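Local structure of ATP phosphoribosyltransferase regulatory subunit (3OD1) at residues W41-I46 with P103-Y108; E52-V57 with G76-L81; D177-E182 with S215-L220. The protein is probably required, with the HisG subunit, for the first step of histidine biosynthesis, and may allow feedback regulation of ATP phosphoribosyltransferase by histidine. All coordinates share one frame; numbering follows the deposited sequence.

Contact 1: W41-I46 with P103-Y108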
loop_
_atom_site.group_PDB
_atom_site.type_symbol
_atom_site.label_atom_id
_atom_site.label_comp_id
_atom_site.label_asym_id
_atom_site.label_seq_id
_atom_site.Cartn_x
_atom_site.Cartn_y
_atom_site.Cartn_z
ATOM N N TRP B 41 14.200 11.709 10.713
ATOM C CA TRP B 41 15.520 11.991 10.123
ATOM C C TRP B 41 15.423 12.821 8.846
ATOM O O TRP B 41 16.402 12.961 8.111
ATOM C CB TRP B 41 16.272 10.690 9.824
ATOM C CG TRP B 41 16.685 9.932 11.032
ATOM C CD1 TRP B 41 15.883 9.535 12.065
ATOM C CD2 TRP B 41 18.003 9.450 11.336
ATOM N NE1 TRP B 41 16.623 8.844 12.996
ATOM C CE2 TRP B 41 17.923 8.769 12.569
ATOM C CE3 TRP B 41 19.244 9.527 10.685
ATOM C CZ2 TRP B 41 19.036 8.166 13.166
ATOM C CZ3 TRP B 41 20.345 8.940 11.282
ATOM C CH2 TRP B 41 20.235 8.270 12.512
ATOM N N GLY B 42 14.232 13.333 8.559
ATOM C CA GLY B 42 14.042 14.258 7.461
ATOM C C GLY B 42 13.722 13.662 6.106
ATOM O O GLY B 42 13.771 14.364 5.094
ATOM N N TYR B 43 13.390 12.374 6.063
ATOM C CA TYR B 43 13.061 11.730 4.787
ATOM C C TYR B 43 11.586 11.953 4.472
ATOM O O TYR B 43 10.753 12.004 5.384
ATOM C CB TYR B 43 13.424 10.234 4.812
ATOM C CG TYR B 43 14.920 10.000 4.788
ATOM C CD1 TYR B 43 15.553 9.548 3.634
ATOM C CD2 TYR B 43 15.701 10.261 5.908
ATOM C CE1 TYR B 43 16.923 9.354 3.593
ATOM C CE2 TYR B 43 17.088 10.085 5.877
ATOM C CZ TYR B 43 17.686 9.632 4.715
ATOM O OH TYR B 43 19.041 9.433 4.680
ATOM N N ASP B 44 11.266 12.138 3.196
ATOM C CA ASP B 44 9.867 12.322 2.781
ATOM C C ASP B 44 9.396 11.088 2.029
ATOM O O ASP B 44 10.009 10.685 1.033
ATOM C CB ASP B 44 9.706 13.512 1.833
ATOM C CG ASP B 44 9.962 14.854 2.499
ATOM O OD1 ASP B 44 9.546 15.075 3.651
ATOM O OD2 ASP B 44 10.555 15.708 1.834
HETATM N N MSE B 45 8.302 10.499 2.495
HETATM C CA MSE B 45 7.658 9.392 1.783
HETATM C C MSE B 45 7.123 9.824 0.426
HETATM O O MSE B 45 6.567 10.914 0.284
HETATM C CB MSE B 45 6.513 8.837 2.643
HETATM C CG MSE B 45 7.012 8.293 3.955
HETATM SE SE MSE B 45 7.530 6.443 3.709
HETATM C CE MSE B 45 5.708 5.840 3.321
ATOM N N ILE B 46 7.297 8.970 -0.578
ATOM C CA ILE B 46 6.646 9.169 -1.866
ATOM C C ILE B 46 5.974 7.873 -2.294
ATOM O O ILE B 46 6.105 6.845 -1.608
ATOM C CB ILE B 46 7.633 9.660 -2.965
ATOM C CG1 ILE B 46 8.928 8.840 -2.955
ATOM C CG2 ILE B 46 7.924 11.143 -2.783
ATOM C CD1 ILE B 46 8.778 7.436 -3.570
ATOM N N PRO B 103 20.993 17.696 -1.604
ATOM C CA PRO B 103 20.616 16.279 -1.562
ATOM C C PRO B 103 19.130 16.058 -1.281
ATOM O O PRO B 103 18.485 16.855 -0.592
ATOM C CB PRO B 103 21.436 15.730 -0.385
ATOM C CG PRO B 103 22.276 16.870 0.117
ATOM C CD PRO B 103 21.606 18.117 -0.337
ATOM N N LEU B 104 18.602 14.959 -1.804
ATOM C CA LEU B 104 17.225 14.570 -1.553
ATOM C C LEU B 104 17.169 13.340 -0.662
ATOM O O LEU B 104 17.962 12.399 -0.816
ATOM C CB LEU B 104 16.519 14.284 -2.870
ATOM C CG LEU B 104 16.183 15.536 -3.673
ATOM C CD1 LEU B 104 15.949 15.182 -5.134
ATOM C CD2 LEU B 104 14.964 16.216 -3.056
ATOM N N ARG B 105 16.237 13.369 0.280
ATOM C CA ARG B 105 16.027 12.275 1.214
ATOM C C ARG B 105 14.589 11.803 1.059
ATOM O O ARG B 105 13.637 12.485 1.466
ATOM C CB ARG B 105 16.301 12.733 2.645
ATOM C CG ARG B 105 17.793 12.885 2.954
ATOM C CD ARG B 105 18.033 13.530 4.287
ATOM N NE ARG B 105 19.437 13.430 4.654
ATOM C CZ ARG B 105 20.376 14.278 4.246
ATOM N NH1 ARG B 105 20.061 15.297 3.453
ATOM N NH2 ARG B 105 21.636 14.094 4.620
ATOM N N LEU B 106 14.438 10.642 0.442
ATOM C CA LEU B 106 13.129 10.131 0.097
ATOM C C LEU B 106 12.971 8.742 0.684
ATOM O O LEU B 106 13.966 8.051 0.938
ATOM C CB LEU B 106 12.962 10.118 -1.421
ATOM C CG LEU B 106 12.997 11.494 -2.100
ATOM C CD1 LEU B 106 13.177 11.362 -3.596
ATOM C CD2 LEU B 106 11.734 12.283 -1.822
ATOM N N ALA B 107 11.721 8.342 0.901
ATOM C CA ALA B 107 11.416 7.082 1.576
ATOM C C ALA B 107 10.203 6.433 0.937
ATOM O O ALA B 107 9.449 7.087 0.207
ATOM C CB ALA B 107 11.137 7.298 3.089
ATOM N N TYR B 108 10.013 5.144 1.198
ATOM C CA TYR B 108 8.871 4.441 0.624
ATOM C C TYR B 108 8.471 3.274 1.507
ATOM O O TYR B 108 9.260 2.799 2.314
ATOM C CB TYR B 108 9.217 3.921 -0.773
ATOM C CG TYR B 108 10.403 2.978 -0.759
ATOM C CD1 TYR B 108 11.698 3.464 -0.870
ATOM C CD2 TYR B 108 10.227 1.606 -0.595
ATOM C CE1 TYR B 108 12.804 2.601 -0.849
ATOM C CE2 TYR B 108 11.321 0.733 -0.564
ATOM C CZ TYR B 108 12.607 1.236 -0.698
ATOM O OH TYR B 108 13.693 0.373 -0.658
#

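Contact 2: E52-V57 with G76-L81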
loop_
_atom_site.group_PDB
_atom_site.type_symbol
_atom_site.label_atom_id
_atom_site.label_comp_id
_atom_site.label_asym_id
_atom_site.label_seq_id
_atom_site.Cartn_x
_atom_site.Cartn_y
_atom_site.Cartn_z
ATOM N N GLU B 52 5.957 0.119 -14.506
ATOM C CA GLU B 52 6.969 0.934 -15.176
ATOM C C GLU B 52 7.271 0.279 -16.521
ATOM O O GLU B 52 6.961 -0.901 -16.729
ATOM C CB GLU B 52 8.252 1.040 -14.330
ATOM C CG GLU B 52 8.065 1.617 -12.922
ATOM C CD GLU B 52 8.198 3.134 -12.865
ATOM O OE1 GLU B 52 8.373 3.766 -13.924
ATOM O OE2 GLU B 52 8.126 3.695 -11.758
ATOM N N TYR B 53 7.843 1.040 -17.454
ATOM C CA TYR B 53 8.316 0.457 -18.707
ATOM C C TYR B 53 9.490 -0.468 -18.463
ATOM O O TYR B 53 10.384 -0.161 -17.677
ATOM C CB TYR B 53 8.759 1.541 -19.691
ATOM C CG TYR B 53 7.623 2.234 -20.383
ATOM C CD1 TYR B 53 6.796 1.554 -21.265
ATOM C CD2 TYR B 53 7.375 3.588 -20.154
ATOM C CE1 TYR B 53 5.742 2.214 -21.903
ATOM C CE2 TYR B 53 6.345 4.245 -20.781
ATOM C CZ TYR B 53 5.530 3.559 -21.651
ATOM O OH TYR B 53 4.507 4.239 -22.266
ATOM N N TYR B 54 9.496 -1.603 -19.148
ATOM C CA TYR B 54 10.620 -2.524 -19.061
ATOM C C TYR B 54 11.912 -1.921 -19.622
ATOM O O TYR B 54 12.977 -2.011 -19.001
ATOM C CB TYR B 54 10.291 -3.811 -19.809
ATOM C CG TYR B 54 11.484 -4.689 -20.067
ATOM C CD1 TYR B 54 12.169 -5.294 -19.023
ATOM C CD2 TYR B 54 11.921 -4.931 -21.361
ATOM C CE1 TYR B 54 13.258 -6.111 -19.263
ATOM C CE2 TYR B 54 13.007 -5.743 -21.610
ATOM C CZ TYR B 54 13.674 -6.325 -20.561
ATOM O OH TYR B 54 14.755 -7.134 -20.812
ATOM N N GLU B 55 11.808 -1.305 -20.796
ATOM C CA GLU B 55 12.996 -0.859 -21.522
ATOM C C GLU B 55 13.739 0.268 -20.811
ATOM O O GLU B 55 14.910 0.491 -21.066
ATOM C CB GLU B 55 12.638 -0.447 -22.954
ATOM C CG GLU B 55 12.238 -1.612 -23.848
ATOM C CD GLU B 55 13.342 -2.658 -24.007
ATOM O OE1 GLU B 55 14.504 -2.383 -23.626
ATOM O OE2 GLU B 55 13.042 -3.761 -24.518
ATOM N N THR B 56 13.055 0.971 -19.916
ATOM C CA THR B 56 13.683 2.051 -19.163
ATOM C C THR B 56 14.002 1.639 -17.720
ATOM O O THR B 56 15.122 1.242 -17.413
ATOM C CB THR B 56 12.817 3.327 -19.187
ATOM O OG1 THR B 56 11.526 3.052 -18.623
ATOM C CG2 THR B 56 12.647 3.825 -20.630
ATOM N N VAL B 57 13.005 1.723 -16.843
ATOM C CA VAL B 57 13.181 1.366 -15.439
ATOM C C VAL B 57 13.493 -0.120 -15.260
ATOM O O VAL B 57 14.377 -0.495 -14.483
ATOM C CB VAL B 57 11.921 1.748 -14.630
ATOM C CG1 VAL B 57 11.980 1.175 -13.221
ATOM C CG2 VAL B 57 11.745 3.266 -14.625
ATOM N N GLY B 76 1.139 -3.680 -27.067
ATOM C CA GLY B 76 2.257 -4.563 -27.351
ATOM C C GLY B 76 3.574 -4.164 -26.696
ATOM O O GLY B 76 4.585 -4.818 -26.917
ATOM N N ASN B 77 3.581 -3.092 -25.906
ATOM C CA ASN B 77 4.780 -2.731 -25.131
ATOM C C ASN B 77 4.997 -3.660 -23.936
ATOM O O ASN B 77 4.036 -4.180 -23.361
ATOM C CB ASN B 77 4.691 -1.293 -24.608
ATOM C CG ASN B 77 4.303 -0.296 -25.688
ATOM O OD1 ASN B 77 4.924 -0.243 -26.752
ATOM N ND2 ASN B 77 3.278 0.510 -25.411
ATOM N N THR B 78 6.251 -3.851 -23.542
ATOM C CA THR B 78 6.537 -4.642 -22.354
ATOM C C THR B 78 6.640 -3.739 -21.140
ATOM O O THR B 78 7.437 -2.794 -21.119
ATOM C CB THR B 78 7.845 -5.431 -22.484
ATOM O OG1 THR B 78 7.823 -6.203 -23.694
ATOM C CG2 THR B 78 8.020 -6.356 -21.280
ATOM N N LEU B 79 5.820 -4.026 -20.136
ATOM C CA LEU B 79 5.900 -3.336 -18.863
ATOM C C LEU B 79 6.428 -4.313 -17.819
ATOM O O LEU B 79 6.447 -5.525 -18.045
ATOM C CB LEU B 79 4.517 -2.807 -18.445
ATOM C CG LEU B 79 3.742 -1.971 -19.482
ATOM C CD1 LEU B 79 2.427 -1.454 -18.899
ATOM C CD2 LEU B 79 4.577 -0.809 -20.032
ATOM N N VAL B 80 6.862 -3.780 -16.682
ATOM C CA VAL B 80 7.151 -4.593 -15.519
ATOM C C VAL B 80 6.294 -4.114 -14.356
ATOM O O VAL B 80 5.961 -2.931 -14.267
ATOM C CB VAL B 80 8.643 -4.527 -15.110
ATOM C CG1 VAL B 80 9.526 -5.003 -16.242
ATOM C CG2 VAL B 80 9.027 -3.120 -14.688
ATOM N N LEU B 81 5.898 -5.050 -13.499
ATOM C CA LEU B 81 5.440 -4.705 -12.165
ATOM C C LEU B 81 6.707 -4.295 -11.436
ATOM O O LEU B 81 7.700 -5.016 -11.474
ATOM C CB LEU B 81 4.772 -5.915 -11.504
ATOM C CG LEU B 81 3.434 -6.335 -12.136
ATOM C CD1 LEU B 81 2.822 -7.591 -11.478
ATOM C CD2 LEU B 81 2.432 -5.175 -12.093
HETATM O O HOH W 1 9.352 -1.141 -22.333
HETATM O O HOH W 2 10.634 -5.260 -25.076
#

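Contact 3: D177-E182 with S215-L220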
loop_
_atom_site.group_PDB
_atom_site.type_symbol
_atom_site.label_atom_id
_atom_site.label_comp_id
_atom_site.label_asym_id
_atom_site.label_seq_id
_atom_site.Cartn_x
_atom_site.Cartn_y
_atom_site.Cartn_z
ATOM N N ASP B 177 44.125 -6.130 -9.252
ATOM C CA ASP B 177 45.560 -6.005 -9.088
ATOM C C ASP B 177 46.243 -7.362 -9.189
ATOM O O ASP B 177 47.425 -7.442 -9.537
ATOM C CB ASP B 177 45.923 -5.326 -7.775
ATOM C CG ASP B 177 47.356 -4.858 -7.765
ATOM O OD1 ASP B 177 47.704 -4.017 -8.620
ATOM O OD2 ASP B 177 48.129 -5.337 -6.917
ATOM N N VAL B 178 45.493 -8.426 -8.905
ATOM C CA VAL B 178 46.063 -9.768 -8.942
ATOM C C VAL B 178 45.887 -10.488 -10.278
ATOM O O VAL B 178 46.826 -11.105 -10.779
ATOM C CB VAL B 178 45.504 -10.655 -7.825
ATOM C CG1 VAL B 178 45.964 -12.091 -8.024
ATOM C CG2 VAL B 178 45.926 -10.115 -6.453
ATOM N N VAL B 179 44.693 -10.422 -10.856
ATOM C CA VAL B 179 44.437 -11.163 -12.089
ATOM C C VAL B 179 44.532 -10.296 -13.351
ATOM O O VAL B 179 44.622 -10.816 -14.462
ATOM C CB VAL B 179 43.095 -11.936 -12.039
ATOM C CG1 VAL B 179 43.088 -12.898 -10.856
ATOM C CG2 VAL B 179 41.917 -10.981 -11.969
ATOM N N GLY B 180 44.513 -8.979 -13.167
ATOM C CA GLY B 180 44.778 -8.032 -14.239
ATOM C C GLY B 180 43.842 -8.054 -15.437
ATOM O O GLY B 180 44.046 -7.315 -16.402
ATOM N N ASN B 181 42.814 -8.896 -15.382
ATOM C CA ASN B 181 41.882 -9.043 -16.496
ATOM C C ASN B 181 40.440 -8.988 -16.011
ATOM O O ASN B 181 40.058 -9.731 -15.110
ATOM C CB ASN B 181 42.144 -10.361 -17.232
ATOM C CG ASN B 181 41.336 -10.495 -18.510
ATOM O OD1 ASN B 181 40.335 -9.807 -18.705
ATOM N ND2 ASN B 181 41.773 -11.389 -19.391
ATOM N N GLU B 182 39.645 -8.108 -16.614
ATOM C CA GLU B 182 38.248 -7.935 -16.225
ATOM C C GLU B 182 37.489 -9.258 -16.199
ATOM O O GLU B 182 36.632 -9.479 -15.341
ATOM C CB GLU B 182 37.550 -6.950 -17.165
ATOM C CG GLU B 182 36.109 -6.639 -16.790
ATOM C CD GLU B 182 36.005 -5.621 -15.672
ATOM O OE1 GLU B 182 36.927 -4.786 -15.547
ATOM O OE2 GLU B 182 35.000 -5.654 -14.926
ATOM N N SER B 215 47.893 -16.327 -2.195
ATOM C CA SER B 215 47.675 -16.059 -0.773
ATOM C C SER B 215 46.853 -14.795 -0.554
ATOM O O SER B 215 46.023 -14.738 0.352
ATOM C CB SER B 215 49.006 -15.935 -0.032
ATOM O OG SER B 215 49.784 -17.104 -0.203
ATOM N N ARG B 216 47.108 -13.777 -1.368
ATOM C CA ARG B 216 46.350 -12.541 -1.283
ATOM C C ARG B 216 44.877 -12.845 -1.547
ATOM O O ARG B 216 44.026 -12.590 -0.698
ATOM C CB ARG B 216 46.883 -11.495 -2.268
ATOM C CG ARG B 216 48.329 -11.053 -2.002
ATOM C CD ARG B 216 48.557 -9.603 -2.433
ATOM N NE ARG B 216 48.715 -9.470 -3.879
ATOM C CZ ARG B 216 48.360 -8.400 -4.590
ATOM N NH1 ARG B 216 48.556 -8.391 -5.901
ATOM N NH2 ARG B 216 47.802 -7.345 -4.006
ATOM N N LEU B 217 44.586 -13.406 -2.718
ATOM C CA LEU B 217 43.215 -13.757 -3.071
ATOM C C LEU B 217 42.582 -14.615 -1.983
ATOM O O LEU B 217 41.410 -14.440 -1.633
ATOM C CB LEU B 217 43.172 -14.486 -4.417
ATOM C CG LEU B 217 43.534 -13.628 -5.633
ATOM C CD1 LEU B 217 43.425 -14.423 -6.919
ATOM C CD2 LEU B 217 42.644 -12.410 -5.692
HETATM N N MSE B 218 43.381 -15.528 -1.442
HETATM C CA MSE B 218 42.933 -16.469 -0.424
HETATM C C MSE B 218 42.569 -15.765 0.884
HETATM O O MSE B 218 41.538 -16.068 1.510
HETATM C CB MSE B 218 44.031 -17.511 -0.176
HETATM C CG MSE B 218 43.516 -18.918 0.028
HETATM SE SE MSE B 218 42.517 -19.553 -1.512
HETATM C CE MSE B 218 43.749 -20.926 -2.135
ATOM N N ASN B 219 43.413 -14.818 1.288
ATOM C CA ASN B 219 43.232 -14.122 2.559
ATOM C C ASN B 219 42.041 -13.160 2.577
ATOM O O ASN B 219 41.580 -12.754 3.643
ATOM C CB ASN B 219 44.523 -13.412 2.979
ATOM C CG ASN B 219 45.553 -14.374 3.550
ATOM O OD1 ASN B 219 45.214 -15.282 4.311
ATOM N ND2 ASN B 219 46.816 -14.183 3.180
ATOM N N LEU B 220 41.546 -12.801 1.395
ATOM C CA LEU B 220 40.332 -11.991 1.289
ATOM C C LEU B 220 39.208 -12.636 2.076
ATOM O O LEU B 220 38.503 -11.966 2.816
ATOM C CB LEU B 220 39.907 -11.843 -0.171
ATOM C CG LEU B 220 38.529 -11.226 -0.426
ATOM C CD1 LEU B 220 38.418 -9.849 0.225
ATOM C CD2 LEU B 220 38.296 -11.146 -1.923
#

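Contact 1: W41-I46 with P103-Y108
Tyr43 and Arg105 both turn CG anti to their own carbonyl carbon (chi1 -71° and -75°), and from there the arginine chain runs extended to NE beneath the phenol ring. Arg105 CB lies over one face of the ring, 3.6 Å from the Tyr43 ring centroid, in a CH-pi contact; Arg105 CG and CD continue past CE1, CZ and CE2. The guanidinium is turned 74° from the ring, so this is not a flat stack. At the ring edge, Tyr43 CD1 is 3.5 Å from Leu106 O. Glu144 gathers both polar ends, accepting a hydrogen bond from Tyr43 OH and forming a salt bridge with Arg105 NH2. An alanine in place of Tyr43 would probably leave the aliphatic part of Arg105 without its aromatic cover and Glu144 without one of its hydrogen-bond partners.

Three backbone bonds fix the parallel register: Asp44 N to Arg105 O (3.0 Å), Ala107 N to Asp44 O (2.9 Å) and Ile46 N to Ala107 O (3.0 Å). On the face that carries Met45 and Ala107, the bend at chi2 of the selenomethionine sets Met45 SE 3.8 Å from Ala107 CB. On the face of Asp44 and Leu106, Leu106 CD2 also reaches Ile46 CG2 at 4.1 Å, the two side chains crossing at about a right angle. Asp44 OD1 is hydrogen-bonded to Gln338 of the second subunit, and Arg105 NH1 to Gln368 of the same subunit. A long helix, 21-40, followed by a short edge strand at the dimer interface and paired in parallel with the first strand of the 104-113/125-134 hairpin, is the pattern of motif 1 meeting motif 2 in the class II aminoacyl-tRNA synthetase fold.

Contact 2: E52-V57 with G76-L81
Glu52 and Val80 form an antiparallel hydrogen-bonded pair in which each backbone N-H has the other's carbonyl: Glu52 N to Val80 O at 3.1 Å and Val80 N to Glu52 O at 2.9 Å, both bonds nearly straight. A third bond, Tyr54 N to Thr78 O (3.1 Å), carries the ladder into the first residue of helix 54-60, just past Tyr53 at its N-cap position. Thr78 O is doubly used, since it also accepts from a water at 2.8 Å. That water in turn takes the bond of Glu55 N at 2.9 Å, satisfying an amide of the first helical turn. A second water donates to Glu55 OE2 at 2.9 Å and is also hydrogen-bonded to Thr78 OG1, bridging the two side chains.

The apolar groups fill in around this polar frame. Tyr54 has CG anti to its backbone N (chi1 166°); its CB packs 3.8 Å from Val80 CG1, which lies at the ring edge, while Thr78 CG2 comes alongside. Tyr54 OH is hydrogen-bonded to Asp65. Tyr53 and Leu79 lie side by side, pointing the same way, with Tyr53 CD1 3.5 Å from Leu79 CD2; Lys12 and Pro13 of the second subunit pack on this pair. The Glu52 carboxylate forms a salt bridge through OE2 with Arg91 of helix 86-94, whose Pro88 also touches the Glu52 side chain. Strand 78-81 is thus the centre of a small antiparallel sheet, with strand 51-53 along one edge and strand 69-72, bonded through Leu71 and Phe69, along the other.

Contact 3: D177-E182 with S215-L220
Asp177 OD2 and Arg216 NH1 meet in a salt bridge of 3.2 Å. The oxygen lies in the guanidinium plane, at its edge, whereas the nitrogen reaches the carboxylate on its anti side, tilted 32° out of the carboxylate plane, and the two flat groups stand 81° apart. Val178 CG2 rests over one face of the same guanidinium, offset toward the rim and 3.2 Å from Arg216 NH1, while its other methyl, CG1, lies 3.6 Å from Leu217 CD1. With CG1 anti to the backbone N (chi1 172°), Val178 divides its two branches between the arginine and the leucine. Val179 CG1 adds a looser contact with Leu217 CD1 at 4.2 Å.

In the next shell, Leu236 O accepts a hydrogen bond from Arg216 NH2, a second hold on the guanidinium's rotation, and Asp213 offers NE a weak, long ion pair; Leu174 packs on the arginine chain. Leu217 is hemmed in by Leu175, Leu188, Val204 and Leu209, and its carbonyl O accepts a bond from Tyr200 OH. Asp177 leans on Ile237 and Thr239. Beyond Val179, Gly180 leaves helical angles with positive phi, ending helix 168-179. Here the C-terminal end of that helix packs on helix 211-220 within a mostly helical region between strands 162-167 and 265-268, consistent with the insertion domain of histidyl-tRNA synthetases.

Overall arrangement
From the N terminus, helix 21-40 leads into strand 44-45, where contact 1 opens, and strand 51-53 follows to open contact 2. Contact 2 closes first, at strand 78-81, so its loop is nested inside the one that contact 1 closes at strand 104-113. Contact 1 adds the edge strand to the large mixed sheet; contact 2 builds the separate three-stranded sheet, its centre about 25 Å from that of contact 1. Both touch the second subunit. Contact 3 comes later in series, closing a mostly helical loop and tying the end of helix 168-179 to helix 211-220. Its centre lies about 39 Å from each of the others, and its segments touch no other chain of the assembly.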